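Local coordinates for uncharacterized protein (Paraburkholderia phytofirmans, PDB 5T11) that is a dodecameric periplasmic lipoprotein, PelC, that probably guides the export of Pel polysaccharide across the outer membrane, at residues 8-13 / 125-130; 113-118 / 147-152; 89-94 / 118-123. The protein carries 1 engineered substitution. All blocks are in the same frame, centred on the assembly; numbering follows the deposited sequence.

Contact 1. Residues 8-13 / 125-130; sequences RQTSGP and VVWSAT
Gln9 CG lies 3.5 Å from Ala129 CB, where two antiparallel strands come closest. The two residues are a non-hydrogen-bonded pair, Gln9 CA and Ala129 CA 4.2 Å apart, and alanine's small side chain is consistent with the close approach; Ala129 CA also makes a CA-H...O contact with Arg8 O. One residue along the strands, Arg8 and Thr130 form a hydrogen-bonded pair, and Arg8 N reaches Thr130 O at 2.8 Å with the reverse bond completing the ring.

The regular pairing changes at Thr10. Its N still donates to Ser128 O at 3.0 Å, but the returning bond, from Ser128 N, ends on Thr10 OG1 at 3.1 Å, a side-chain oxygen standing in for a backbone carbonyl. The torsion that allows this places OG1 between the backbone N and the carbonyl carbon (chi1 70°). CG2, anti to the carbonyl carbon, lies against Ser128 OG.

Beyond this point the contact opens towards solvent. A water donates to Thr10 O at 2.6 Å and accepts from Trp127 NE1 at 3.3 Å, bridging the separating chains in the plane of the indole. Gly12 brings its CA to the indole edge, where a CB would clash with Trp127 CD1, so glycine fits. Pro13 makes a looser touch, its CD 4.0 Å from Val126 CG2 and the two side chains crossing at about a right angle.

Strand 5-9 is the outermost on this side of the chain's own sheet, and strand 125-134 lies between it and strand 109-119, where Val126 and Trp127 form a classic beta bulge opposite Leu117. The indole packs on Leu153, Pro155 and Leu156, Gln9 NE2 bonds Val152 O at the end of helix 141-152, and Thr130 OG1 accepts a bond from Asn45 of a second subunit.

Contact 2. Residues 113-118 / 147-152; sequences VTFELI and SLIAKV
Phe115 reaches from strand 113-118 toward helix 147-152 and meets Val152 and Ile149 with one side of its ring. From the backbone, CB already heads for the helix, and the first torsion carries CG anti to the carbonyl carbon, beside the backbone N (chi1 -73°). The ring then reaches across two helical residues. CD2 is 3.6 Å from Val152 CG1, the tightest touch between the segments. The next atom, CE2, is shared: it lies 4.1 Å from the same Val152 CG1 and 4.2 Å from Ile149 CG1. At the tip, CZ also rests 4.2 Å from Ile149 CG1. That methylene sits at the ring edge, near its plane, and the isoleucine crosses the phenyl group at about a right angle.

Two residues earlier on the strand, Val113 emerges on the same face. Its CG2 and Leu148 CD2 approach tip to tip at 4.2 Å, and the same CG2 lies 4.5 Å from Val152 CG2. Val152 thus serves both strand residues, one with each methyl, a task for which a beta-branched side chain is well suited. Leu148, Ile149 and Val152 fall on one side of the helix by its periodicity, just as Val113 and Phe115 share one face of the strand through their spacing of two.

The segment axes pass 10.2 Å apart with an angle of 34° between their directions, a separation spanned by one layer of hydrocarbon side chains. Helix 35-49 joins the same layer, with Ala43 on Phe115 and Ile42 on Ile149. A mixed beta-sheet with helices packed on its face through such an aliphatic and aromatic layer is typical of an alpha/beta fold, consistent with membership of the LpoB family and its TolB_N clan.

Contact 3. Residues 89-94 / 118-123; sequences RYVLSG and IDVSNG
Val91 and Ile118 face each other as a hydrogen-bonded pair of an antiparallel beta hairpin, strands 90-99 and 109-119, near the end away from its connecting loop. Ile118 N donates to Val91 O at 2.7 Å and the reverse bond closes the ring. The two side chains stand on the same face of the sheet with their CB atoms 4.3 Å apart; being beta-branched, they suit extended backbone. Val120, just past the strand end, packs its CG2 on the Arg89 carbonyl and on Val91 CG2, 3.9 Å away, the two valines crossing at about a right angle. All three present hydrocarbon to helix 78-85, where the engineered Met80, Ala83 and Arg84 pack.

Tyr90 and Asp119 occupy the opposite face as the neighbouring non-hydrogen-bonded pair. With CG anti to the carbonyl carbon, beside the backbone N (chi1 -57°), the phenol ring stands with its edge toward Ile118 O, which lies in its plane, and CD1 is 4.0 Å from Asp119 CA. Arg89 CG sits over one face, toward its rim, while the guanidinium goes elsewhere, forming a salt bridge through NH1 with Asp19.

Past Asp119 the chain turns back, with Gly123, whose positive phi favours glycine, donating its N to Asp119 O. Asp119 OD1 accepts Ser121 OG at 2.6 Å, which probably helps hold the turn. A water donates to that same OD1 at 2.6 Å and to Arg89 O at 2.8 Å. Arg89 O also accepts Val120 N at 3.1 Å, the donor standing 36° above the carbonyl plane.

How the contacts relate
All three contacts meet on one mixed sheet, in which strand 109-119 lies between 125-134 and 90-99. Contacts 1 and 2, with centres about 9 Å apart, are stitched by probable backbone bonds, Trp127 O to Leu117 N and Ala129 O to Phe115 N, both 2.8 Å. Contacts 2 and 3 share Ile118 and lie about 14 Å apart between centres; a probable bond from Glu116 N to Ser93 O, 2.9 Å, continues the pairing of the hairpin. Contacts 1 and 3 touch through side chains, Val126 CG2 lying 4.1 Å from Tyr90 CE1. Contact 2 is close to the chain's centre. Contacts 1 and 2 also reach a second subunit, whereas contact 3 touches no other chain of the dodecamer.

Contact 1. Residues 8-13 / 125-130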
ATOM      1  N   ARG B   8     -39.358  10.049  17.509  1.00 60.53           N
ATOM      2  CA  ARG B   8     -39.967  10.364  18.797  1.00 60.44           C
ATOM      3  C   ARG B   8     -40.020  11.878  18.933  1.00 59.32           C
ATOM      4  O   ARG B   8     -38.978  12.539  18.868  1.00 56.92           O
ATOM      5  CB  ARG B   8     -39.177   9.731  19.947  1.00 68.54           C
ATOM      6  CG  ARG B   8     -39.045   8.211  19.846  1.00 84.67           C
ATOM      7  CD  ARG B   8     -37.941   7.666  20.758  1.00 94.55           C
ATOM      8  NE  ARG B   8     -38.169   8.050  22.147  1.00 99.39           N
ATOM      9  CZ  ARG B   8     -38.811   7.303  23.039  1.00 94.31           C
ATOM     10  NH1 ARG B   8     -39.290   6.110  22.692  1.00 89.04           N
ATOM     11  NH2 ARG B   8     -38.971   7.753  24.278  1.00 91.10           N
ATOM     12  N   GLN B   9     -41.230  12.423  19.105  1.00 59.78           N
ATOM     13  CA  GLN B   9     -41.466  13.860  19.234  1.00 59.68           C
ATOM     14  C   GLN B   9     -42.243  14.140  20.508  1.00 70.62           C
ATOM     15  O   GLN B   9     -43.295  13.536  20.736  1.00 66.79           O
ATOM     16  CB  GLN B   9     -42.262  14.413  18.046  1.00 59.16           C
ATOM     17  CG  GLN B   9     -41.658  14.139  16.682  1.00 68.32           C
ATOM     18  CD  GLN B   9     -42.695  13.686  15.688  1.00 71.75           C
ATOM     19  OE1 GLN B   9     -43.768  13.213  16.075  1.00 60.09           O
ATOM     20  NE2 GLN B   9     -42.397  13.850  14.399  1.00 55.87           N
ATOM     21  N   THR B  10     -41.747  15.076  21.316  1.00 53.96           N
ATOM     22  CA  THR B  10     -42.534  15.598  22.426  1.00 61.15           C
ATOM     23  C   THR B  10     -43.748  16.367  21.898  1.00 58.58           C
ATOM     24  O   THR B  10     -43.974  16.491  20.690  1.00 53.72           O
ATOM     25  CB  THR B  10     -41.681  16.511  23.304  1.00 61.02           C
ATOM     26  OG1 THR B  10     -41.396  17.724  22.591  1.00 53.21           O
ATOM     27  CG2 THR B  10     -40.373  15.826  23.660  1.00 59.60           C
ATOM     28  N   SER B  11     -44.542  16.898  22.820  1.00 64.26           N
ATOM     29  CA  SER B  11     -45.564  17.845  22.412  1.00 69.71           C
ATOM     30  C   SER B  11     -44.950  19.236  22.289  1.00 72.39           C
ATOM     31  O   SER B  11     -43.851  19.505  22.787  1.00 68.24           O
ATOM     32  CB  SER B  11     -46.715  17.866  23.408  1.00 73.26           C
ATOM     33  OG  SER B  11     -46.311  18.498  24.605  1.00 72.47           O
ATOM     34  N   GLY B  12     -45.672  20.125  21.619  1.00 77.46           N
ATOM     35  CA  GLY B  12     -45.170  21.459  21.385  1.00 80.14           C
ATOM     36  C   GLY B  12     -46.255  22.432  20.976  1.00 83.03           C
ATOM     37  O   GLY B  12     -47.378  22.039  20.649  1.00 78.73           O
ATOM     38  N   PRO B  13     -45.929  23.723  20.957  1.00 83.84           N
ATOM     39  CA  PRO B  13     -46.935  24.730  20.611  1.00 82.90           C
ATOM     40  C   PRO B  13     -47.321  24.629  19.145  1.00 74.50           C
ATOM     41  O   PRO B  13     -46.579  24.111  18.309  1.00 73.11           O
ATOM     42  CB  PRO B  13     -46.225  26.055  20.906  1.00 83.91           C
ATOM     43  CG  PRO B  13     -44.792  25.756  20.637  1.00 86.44           C
ATOM     44  CD  PRO B  13     -44.575  24.303  21.032  1.00 86.36           C
ATOM     45  N   VAL B 125     -36.639  25.176  26.075  1.00 49.42           N
ATOM     46  CA  VAL B 125     -36.931  24.183  25.041  1.00 47.94           C
ATOM     47  C   VAL B 125     -38.424  23.866  25.108  1.00 52.50           C
ATOM     48  O   VAL B 125     -38.904  23.302  26.097  1.00 55.70           O
ATOM     49  CB  VAL B 125     -36.088  22.915  25.215  1.00 49.80           C
ATOM     50  CG1 VAL B 125     -36.567  21.829  24.250  1.00 44.64           C
ATOM     51  CG2 VAL B 125     -34.613  23.219  24.984  1.00 55.37           C
ATOM     52  N   VAL B 126     -39.168  24.242  24.063  1.00 53.36           N
ATOM     53  CA  VAL B 126     -40.616  24.045  24.051  1.00 49.99           C
ATOM     54  C   VAL B 126     -41.028  22.843  23.216  1.00 46.37           C
ATOM     55  O   VAL B 126     -42.205  22.446  23.255  1.00 49.39           O
ATOM     56  CB  VAL B 126     -41.356  25.311  23.562  1.00 55.87           C
ATOM     57  CG1 VAL B 126     -41.084  26.500  24.502  1.00 56.86           C
ATOM     58  CG2 VAL B 126     -40.979  25.643  22.120  1.00 50.13           C
ATOM     59  N   TRP B 127     -40.097  22.229  22.493  1.00 43.37           N
ATOM     60  CA  TRP B 127     -40.381  21.073  21.655  1.00 46.45           C
ATOM     61  C   TRP B 127     -39.051  20.451  21.270  1.00 41.30           C
ATOM     62  O   TRP B 127     -38.052  21.161  21.103  1.00 41.93           O
ATOM     63  CB  TRP B 127     -41.179  21.478  20.405  1.00 45.26           C
ATOM     64  CG  TRP B 127     -41.446  20.386  19.409  1.00 43.66           C
ATOM     65  CD1 TRP B 127     -42.573  19.625  19.312  1.00 46.75           C
ATOM     66  CD2 TRP B 127     -40.578  19.962  18.343  1.00 49.31           C
ATOM     67  NE1 TRP B 127     -42.459  18.743  18.265  1.00 49.54           N
ATOM     68  CE2 TRP B 127     -41.245  18.932  17.649  1.00 42.10           C
ATOM     69  CE3 TRP B 127     -39.307  20.357  17.912  1.00 44.18           C
ATOM     70  CZ2 TRP B 127     -40.679  18.277  16.553  1.00 47.81           C
ATOM     71  CZ3 TRP B 127     -38.736  19.703  16.818  1.00 44.02           C
ATOM     72  CH2 TRP B 127     -39.422  18.674  16.153  1.00 42.14           C
ATOM     73  N   SER B 128     -39.042  19.127  21.141  1.00 43.78           N
ATOM     74  CA  SER B 128     -37.831  18.444  20.707  1.00 45.29           C
ATOM     75  C   SER B 128     -38.224  17.103  20.111  1.00 50.14           C
ATOM     76  O   SER B 128     -39.337  16.606  20.329  1.00 43.53           O
ATOM     77  CB  SER B 128     -36.838  18.259  21.864  1.00 48.36           C
ATOM     78  OG  SER B 128     -37.418  17.530  22.942  1.00 51.32           O
ATOM     79  N   ALA B 129     -37.293  16.521  19.356  1.00 41.62           N
ATOM     80  CA  ALA B 129     -37.566  15.258  18.686  1.00 39.91           C
ATOM     81  C   ALA B 129     -36.263  14.628  18.217  1.00 40.12           C
ATOM     82  O   ALA B 129     -35.234  15.297  18.076  1.00 37.87           O
ATOM     83  CB  ALA B 129     -38.521  15.433  17.501  1.00 38.19           C
ATOM     84  N   THR B 130     -36.338  13.323  17.983  1.00 35.31           N
ATOM     85  CA  THR B 130     -35.248  12.483  17.514  1.00 40.66           C
ATOM     86  C   THR B 130     -35.780  11.592  16.402  1.00 44.17           C
ATOM     87  O   THR B 130     -36.891  11.044  16.506  1.00 41.74           O
ATOM     88  CB  THR B 130     -34.677  11.611  18.647  1.00 48.48           C
ATOM     89  OG1 THR B 130     -34.287  12.444  19.751  1.00 47.29           O
ATOM     90  CG2 THR B 130     -33.461  10.800  18.159  1.00 45.28           C
TER
HETATM   91  O   HOH W   1     -45.082  16.807  18.320  1.00 48.77           O

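Contact 2. Residues 113-118 / 147-152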
ATOM      1  N   VAL B 113     -30.718  12.161  13.641  1.00 33.59           N
ATOM      2  CA  VAL B 113     -30.798  13.596  13.919  1.00 39.74           C
ATOM      3  C   VAL B 113     -31.617  13.830  15.184  1.00 43.76           C
ATOM      4  O   VAL B 113     -32.580  13.111  15.467  1.00 44.06           O
ATOM      5  CB  VAL B 113     -31.432  14.399  12.760  1.00 40.62           C
ATOM      6  CG1 VAL B 113     -30.563  14.355  11.528  1.00 39.91           C
ATOM      7  CG2 VAL B 113     -32.839  13.882  12.451  1.00 40.24           C
ATOM      8  N   THR B 114     -31.231  14.858  15.942  1.00 40.45           N
ATOM      9  CA  THR B 114     -32.015  15.360  17.064  1.00 44.56           C
ATOM     10  C   THR B 114     -32.265  16.851  16.843  1.00 47.87           C
ATOM     11  O   THR B 114     -31.394  17.563  16.331  1.00 45.43           O
ATOM     12  CB  THR B 114     -31.294  15.122  18.403  1.00 46.50           C
ATOM     13  OG1 THR B 114     -29.928  15.541  18.284  1.00 48.88           O
ATOM     14  CG2 THR B 114     -31.322  13.633  18.798  1.00 49.85           C
ATOM     15  N   PHE B 115     -33.455  17.324  17.212  1.00 44.56           N
ATOM     16  CA  PHE B 115     -33.829  18.728  17.046  1.00 44.83           C
ATOM     17  C   PHE B 115     -34.439  19.261  18.336  1.00 45.38           C
ATOM     18  O   PHE B 115     -35.086  18.518  19.083  1.00 45.67           O
ATOM     19  CB  PHE B 115     -34.860  18.938  15.917  1.00 43.36           C
ATOM     20  CG  PHE B 115     -34.308  18.776  14.529  1.00 43.22           C
ATOM     21  CD1 PHE B 115     -33.593  19.810  13.922  1.00 40.30           C
ATOM     22  CD2 PHE B 115     -34.550  17.613  13.802  1.00 40.88           C
ATOM     23  CE1 PHE B 115     -33.085  19.665  12.636  1.00 41.18           C
ATOM     24  CE2 PHE B 115     -34.039  17.460  12.513  1.00 45.55           C
ATOM     25  CZ  PHE B 115     -33.310  18.488  11.930  1.00 43.74           C
ATOM     26  N   GLU B 116     -34.242  20.563  18.581  1.00 44.02           N
ATOM     27  CA  GLU B 116     -34.892  21.285  19.672  1.00 46.02           C
ATOM     28  C   GLU B 116     -35.434  22.601  19.133  1.00 50.05           C
ATOM     29  O   GLU B 116     -34.777  23.265  18.323  1.00 43.14           O
ATOM     30  CB  GLU B 116     -33.935  21.601  20.852  1.00 45.97           C
ATOM     31  CG  GLU B 116     -33.280  20.412  21.510  1.00 65.09           C
ATOM     32  CD  GLU B 116     -31.982  20.010  20.827  1.00 73.56           C
ATOM     33  OE1 GLU B 116     -31.240  20.907  20.368  1.00 80.61           O
ATOM     34  OE2 GLU B 116     -31.709  18.793  20.747  1.00 71.28           O
ATOM     35  N   LEU B 117     -36.622  22.983  19.589  1.00 50.11           N
ATOM     36  CA  LEU B 117     -37.185  24.296  19.307  1.00 46.78           C
ATOM     37  C   LEU B 117     -37.144  25.117  20.588  1.00 47.95           C
ATOM     38  O   LEU B 117     -37.736  24.722  21.603  1.00 55.96           O
ATOM     39  CB  LEU B 117     -38.614  24.190  18.777  1.00 53.38           C
ATOM     40  CG  LEU B 117     -39.170  25.514  18.246  1.00 54.53           C
ATOM     41  CD1 LEU B 117     -38.467  25.868  16.935  1.00 52.18           C
ATOM     42  CD2 LEU B 117     -40.675  25.441  18.068  1.00 55.23           C
ATOM     43  N   ILE B 118     -36.467  26.261  20.539  1.00 48.95           N
ATOM     44  CA  ILE B 118     -36.227  27.087  21.718  1.00 53.65           C
ATOM     45  C   ILE B 118     -37.045  28.372  21.621  1.00 59.10           C
ATOM     46  O   ILE B 118     -37.061  29.031  20.575  1.00 56.31           O
ATOM     47  CB  ILE B 118     -34.727  27.386  21.885  1.00 57.33           C
ATOM     48  CG1 ILE B 118     -33.971  26.073  22.160  1.00 53.89           C
ATOM     49  CG2 ILE B 118     -34.507  28.397  23.007  1.00 60.23           C
ATOM     50  CD1 ILE B 118     -32.552  26.048  21.635  1.00 56.31           C
ATOM     51  N   SER B 147     -36.259  13.070   3.458  1.00 41.50           N
ATOM     52  CA  SER B 147     -37.504  12.419   3.853  1.00 46.93           C
ATOM     53  C   SER B 147     -37.639  12.338   5.374  1.00 47.95           C
ATOM     54  O   SER B 147     -38.732  12.542   5.918  1.00 40.57           O
ATOM     55  CB  SER B 147     -37.559  11.023   3.224  1.00 43.98           C
ATOM     56  OG  SER B 147     -38.806  10.388   3.412  1.00 56.14           O
ATOM     57  N   LEU B 148     -36.534  12.060   6.081  1.00 42.46           N
ATOM     58  CA  LEU B 148     -36.607  11.867   7.530  1.00 40.73           C
ATOM     59  C   LEU B 148     -36.815  13.188   8.265  1.00 39.55           C
ATOM     60  O   LEU B 148     -37.621  13.272   9.204  1.00 37.75           O
ATOM     61  CB  LEU B 148     -35.337  11.184   8.039  1.00 36.92           C
ATOM     62  CG  LEU B 148     -35.200  11.109   9.566  1.00 41.43           C
ATOM     63  CD1 LEU B 148     -36.280  10.197  10.165  1.00 38.33           C
ATOM     64  CD2 LEU B 148     -33.789  10.633  10.010  1.00 34.73           C
ATOM     65  N   ILE B 149     -36.074  14.215   7.868  1.00 36.46           N
ATOM     66  CA  ILE B 149     -36.220  15.515   8.504  1.00 37.10           C
ATOM     67  C   ILE B 149     -37.625  16.061   8.282  1.00 39.11           C
ATOM     68  O   ILE B 149     -38.228  16.647   9.194  1.00 42.94           O
ATOM     69  CB  ILE B 149     -35.130  16.466   7.988  1.00 35.96           C
ATOM     70  CG1 ILE B 149     -33.789  16.056   8.593  1.00 34.23           C
ATOM     71  CG2 ILE B 149     -35.472  17.928   8.337  1.00 31.45           C
ATOM     72  CD1 ILE B 149     -32.583  16.486   7.797  1.00 30.49           C
ATOM     73  N   ALA B 150     -38.187  15.843   7.086  1.00 39.00           N
ATOM     74  CA  ALA B 150     -39.576  16.230   6.839  1.00 45.06           C
ATOM     75  C   ALA B 150     -40.512  15.551   7.832  1.00 50.29           C
ATOM     76  O   ALA B 150     -41.403  16.193   8.402  1.00 42.19           O
ATOM     77  CB  ALA B 150     -39.981  15.897   5.402  1.00 40.62           C
ATOM     78  N   LYS B 151     -40.309  14.250   8.066  1.00 48.06           N
ATOM     79  CA  LYS B 151     -41.133  13.531   9.038  1.00 47.08           C
ATOM     80  C   LYS B 151     -40.921  14.088  10.447  1.00 44.90           C
ATOM     81  O   LYS B 151     -41.885  14.418  11.156  1.00 41.71           O
ATOM     82  CB  LYS B 151     -40.801  12.029   8.973  1.00 49.04           C
ATOM     83  CG  LYS B 151     -41.638  11.115   9.858  1.00 52.94           C
ATOM     84  CD  LYS B 151     -43.093  11.084   9.397  1.00 69.25           C
ATOM     85  CE  LYS B 151     -43.938  10.081  10.184  1.00 74.83           C
ATOM     86  NZ  LYS B 151     -45.388  10.316   9.946  1.00 76.06           N
ATOM     87  N   VAL B 152     -39.653  14.235  10.853  1.00 39.69           N
ATOM     88  CA  VAL B 152     -39.322  14.656  12.214  1.00 36.70           C
ATOM     89  C   VAL B 152     -39.895  16.041  12.516  1.00 41.72           C
ATOM     90  O   VAL B 152     -40.390  16.295  13.622  1.00 43.24           O
ATOM     91  CB  VAL B 152     -37.794  14.624  12.418  1.00 41.12           C
ATOM     92  CG1 VAL B 152     -37.408  15.369  13.690  1.00 47.32           C
ATOM     93  CG2 VAL B 152     -37.276  13.177  12.454  1.00 39.31           C
TER

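Contact 3. Residues 89-94 / 118-123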
ATOM      1  N   ARG B  89     -39.032  34.477  16.875  1.00 55.93           N
ATOM      2  CA  ARG B  89     -39.774  33.993  18.030  1.00 57.47           C
ATOM      3  C   ARG B  89     -39.227  32.661  18.544  1.00 55.84           C
ATOM      4  O   ARG B  89     -39.246  32.419  19.758  1.00 58.06           O
ATOM      5  CB  ARG B  89     -41.261  33.874  17.690  1.00 57.53           C
ATOM      6  CG  ARG B  89     -42.159  33.715  18.921  1.00 63.40           C
ATOM      7  CD  ARG B  89     -43.621  33.654  18.527  1.00 70.85           C
ATOM      8  NE  ARG B  89     -44.489  33.309  19.652  1.00 83.18           N
ATOM      9  CZ  ARG B  89     -45.815  33.260  19.575  1.00 88.59           C
ATOM     10  NH1 ARG B  89     -46.422  33.538  18.428  1.00 89.06           N
ATOM     11  NH2 ARG B  89     -46.534  32.936  20.641  1.00 92.72           N
ATOM     12  N   TYR B  90     -38.741  31.792  17.651  1.00 50.86           N
ATOM     13  CA  TYR B  90     -38.166  30.502  18.038  1.00 48.23           C
ATOM     14  C   TYR B  90     -36.840  30.262  17.327  1.00 55.76           C
ATOM     15  O   TYR B  90     -36.581  30.803  16.248  1.00 57.84           O
ATOM     16  CB  TYR B  90     -39.098  29.325  17.714  1.00 49.80           C
ATOM     17  CG  TYR B  90     -40.471  29.400  18.330  1.00 54.63           C
ATOM     18  CD1 TYR B  90     -40.666  29.111  19.675  1.00 58.95           C
ATOM     19  CD2 TYR B  90     -41.577  29.747  17.566  1.00 57.86           C
ATOM     20  CE1 TYR B  90     -41.924  29.176  20.244  1.00 64.38           C
ATOM     21  CE2 TYR B  90     -42.841  29.810  18.126  1.00 60.02           C
ATOM     22  CZ  TYR B  90     -43.008  29.525  19.469  1.00 63.91           C
ATOM     23  OH  TYR B  90     -44.260  29.585  20.047  1.00 75.18           O
ATOM     24  N   VAL B  91     -36.009  29.420  17.943  1.00 50.36           N
ATOM     25  CA  VAL B  91     -34.770  28.928  17.352  1.00 47.47           C
ATOM     26  C   VAL B  91     -34.881  27.414  17.212  1.00 50.34           C
ATOM     27  O   VAL B  91     -35.279  26.726  18.162  1.00 51.64           O
ATOM     28  CB  VAL B  91     -33.534  29.303  18.193  1.00 46.04           C
ATOM     29  CG1 VAL B  91     -32.362  28.409  17.855  1.00 47.23           C
ATOM     30  CG2 VAL B  91     -33.145  30.728  17.939  1.00 53.97           C
ATOM     31  N   LEU B  92     -34.558  26.906  16.026  1.00 46.58           N
ATOM     32  CA  LEU B  92     -34.434  25.476  15.789  1.00 39.89           C
ATOM     33  C   LEU B  92     -32.950  25.138  15.791  1.00 46.50           C
ATOM     34  O   LEU B  92     -32.182  25.703  15.004  1.00 44.33           O
ATOM     35  CB  LEU B  92     -35.078  25.058  14.465  1.00 42.18           C
ATOM     36  CG  LEU B  92     -34.987  23.542  14.217  1.00 42.85           C
ATOM     37  CD1 LEU B  92     -36.041  22.814  15.031  1.00 40.86           C
ATOM     38  CD2 LEU B  92     -35.069  23.146  12.729  1.00 36.00           C
ATOM     39  N   SER B  93     -32.548  24.268  16.708  1.00 43.24           N
ATOM     40  CA  SER B  93     -31.191  23.767  16.800  1.00 44.37           C
ATOM     41  C   SER B  93     -31.256  22.243  16.830  1.00 41.62           C
ATOM     42  O   SER B  93     -32.330  21.646  16.699  1.00 42.21           O
ATOM     43  CB  SER B  93     -30.480  24.328  18.038  1.00 46.76           C
ATOM     44  OG  SER B  93     -29.087  24.074  17.972  1.00 56.49           O
ATOM     45  N   GLY B  94     -30.108  21.607  17.011  1.00 41.21           N
ATOM     46  CA  GLY B  94     -30.078  20.158  17.096  1.00 40.98           C
ATOM     47  C   GLY B  94     -28.684  19.630  16.800  1.00 37.79           C
ATOM     48  O   GLY B  94     -27.695  20.354  16.920  1.00 37.78           O
ATOM     49  N   ILE B 118     -36.467  26.261  20.539  1.00 48.95           N
ATOM     50  CA  ILE B 118     -36.227  27.087  21.718  1.00 53.65           C
ATOM     51  C   ILE B 118     -37.045  28.372  21.621  1.00 59.10           C
ATOM     52  O   ILE B 118     -37.061  29.031  20.575  1.00 56.31           O
ATOM     53  CB  ILE B 118     -34.727  27.386  21.885  1.00 57.33           C
ATOM     54  CG1 ILE B 118     -33.971  26.073  22.160  1.00 53.89           C
ATOM     55  CG2 ILE B 118     -34.507  28.397  23.007  1.00 60.23           C
ATOM     56  CD1 ILE B 118     -32.552  26.048  21.635  1.00 56.31           C
ATOM     57  N   ASP B 119     -37.746  28.706  22.709  1.00 62.94           N
ATOM     58  CA  ASP B 119     -38.430  29.988  22.861  1.00 65.35           C
ATOM     59  C   ASP B 119     -37.378  31.075  23.054  1.00 67.41           C
ATOM     60  O   ASP B 119     -36.633  31.053  24.039  1.00 68.48           O
ATOM     61  CB  ASP B 119     -39.387  29.921  24.053  1.00 59.45           C
ATOM     62  CG  ASP B 119     -40.250  31.178  24.220  1.00 76.43           C
ATOM     63  OD1 ASP B 119     -39.767  32.308  23.993  1.00 78.46           O
ATOM     64  OD2 ASP B 119     -41.431  31.031  24.607  1.00 77.41           O
ATOM     65  N   VAL B 120     -37.309  32.031  22.122  1.00 47.18           N
ATOM     66  CA  VAL B 120     -36.244  33.026  22.189  1.00 55.30           C
ATOM     67  C   VAL B 120     -36.415  33.916  23.416  1.00 61.71           C
ATOM     68  O   VAL B 120     -35.427  34.271  24.071  1.00 63.90           O
ATOM     69  CB  VAL B 120     -36.180  33.841  20.875  1.00 60.42           C
ATOM     70  CG1 VAL B 120     -35.183  34.979  20.991  1.00 55.94           C
ATOM     71  CG2 VAL B 120     -35.770  32.936  19.707  1.00 53.50           C
ATOM     72  N   SER B 121     -37.663  34.242  23.786  1.00 57.00           N
ATOM     73  CA  SER B 121     -37.893  35.197  24.866  1.00 64.24           C
ATOM     74  C   SER B 121     -37.418  34.689  26.228  1.00 61.79           C
ATOM     75  O   SER B 121     -37.180  35.504  27.127  1.00 64.98           O
ATOM     76  CB  SER B 121     -39.385  35.584  24.939  1.00 61.18           C
ATOM     77  OG  SER B 121     -40.187  34.490  25.367  1.00 59.10           O
ATOM     78  N   ASN B 122     -37.267  33.380  26.413  1.00 58.65           N
ATOM     79  CA  ASN B 122     -36.850  32.879  27.714  1.00 62.61           C
ATOM     80  C   ASN B 122     -35.921  31.671  27.661  1.00 65.86           C
ATOM     81  O   ASN B 122     -35.598  31.124  28.719  1.00 68.19           O
ATOM     82  CB  ASN B 122     -38.084  32.548  28.580  1.00 66.02           C
ATOM     83  CG  ASN B 122     -38.913  31.399  28.021  1.00 72.63           C
ATOM     84  OD1 ASN B 122     -38.546  30.761  27.032  1.00 64.70           O
ATOM     85  ND2 ASN B 122     -40.039  31.119  28.676  1.00 76.56           N
ATOM     86  N   GLY B 123     -35.486  31.235  26.477  1.00 62.69           N
ATOM     87  CA  GLY B 123     -34.540  30.144  26.345  1.00 56.37           C
ATOM     88  C   GLY B 123     -35.086  28.756  26.601  1.00 62.01           C
ATOM     89  O   GLY B 123     -34.323  27.786  26.528  1.00 54.47           O
TER
HETATM   90  O   HOH W   2     -40.355  33.770  21.985  1.00 57.76           O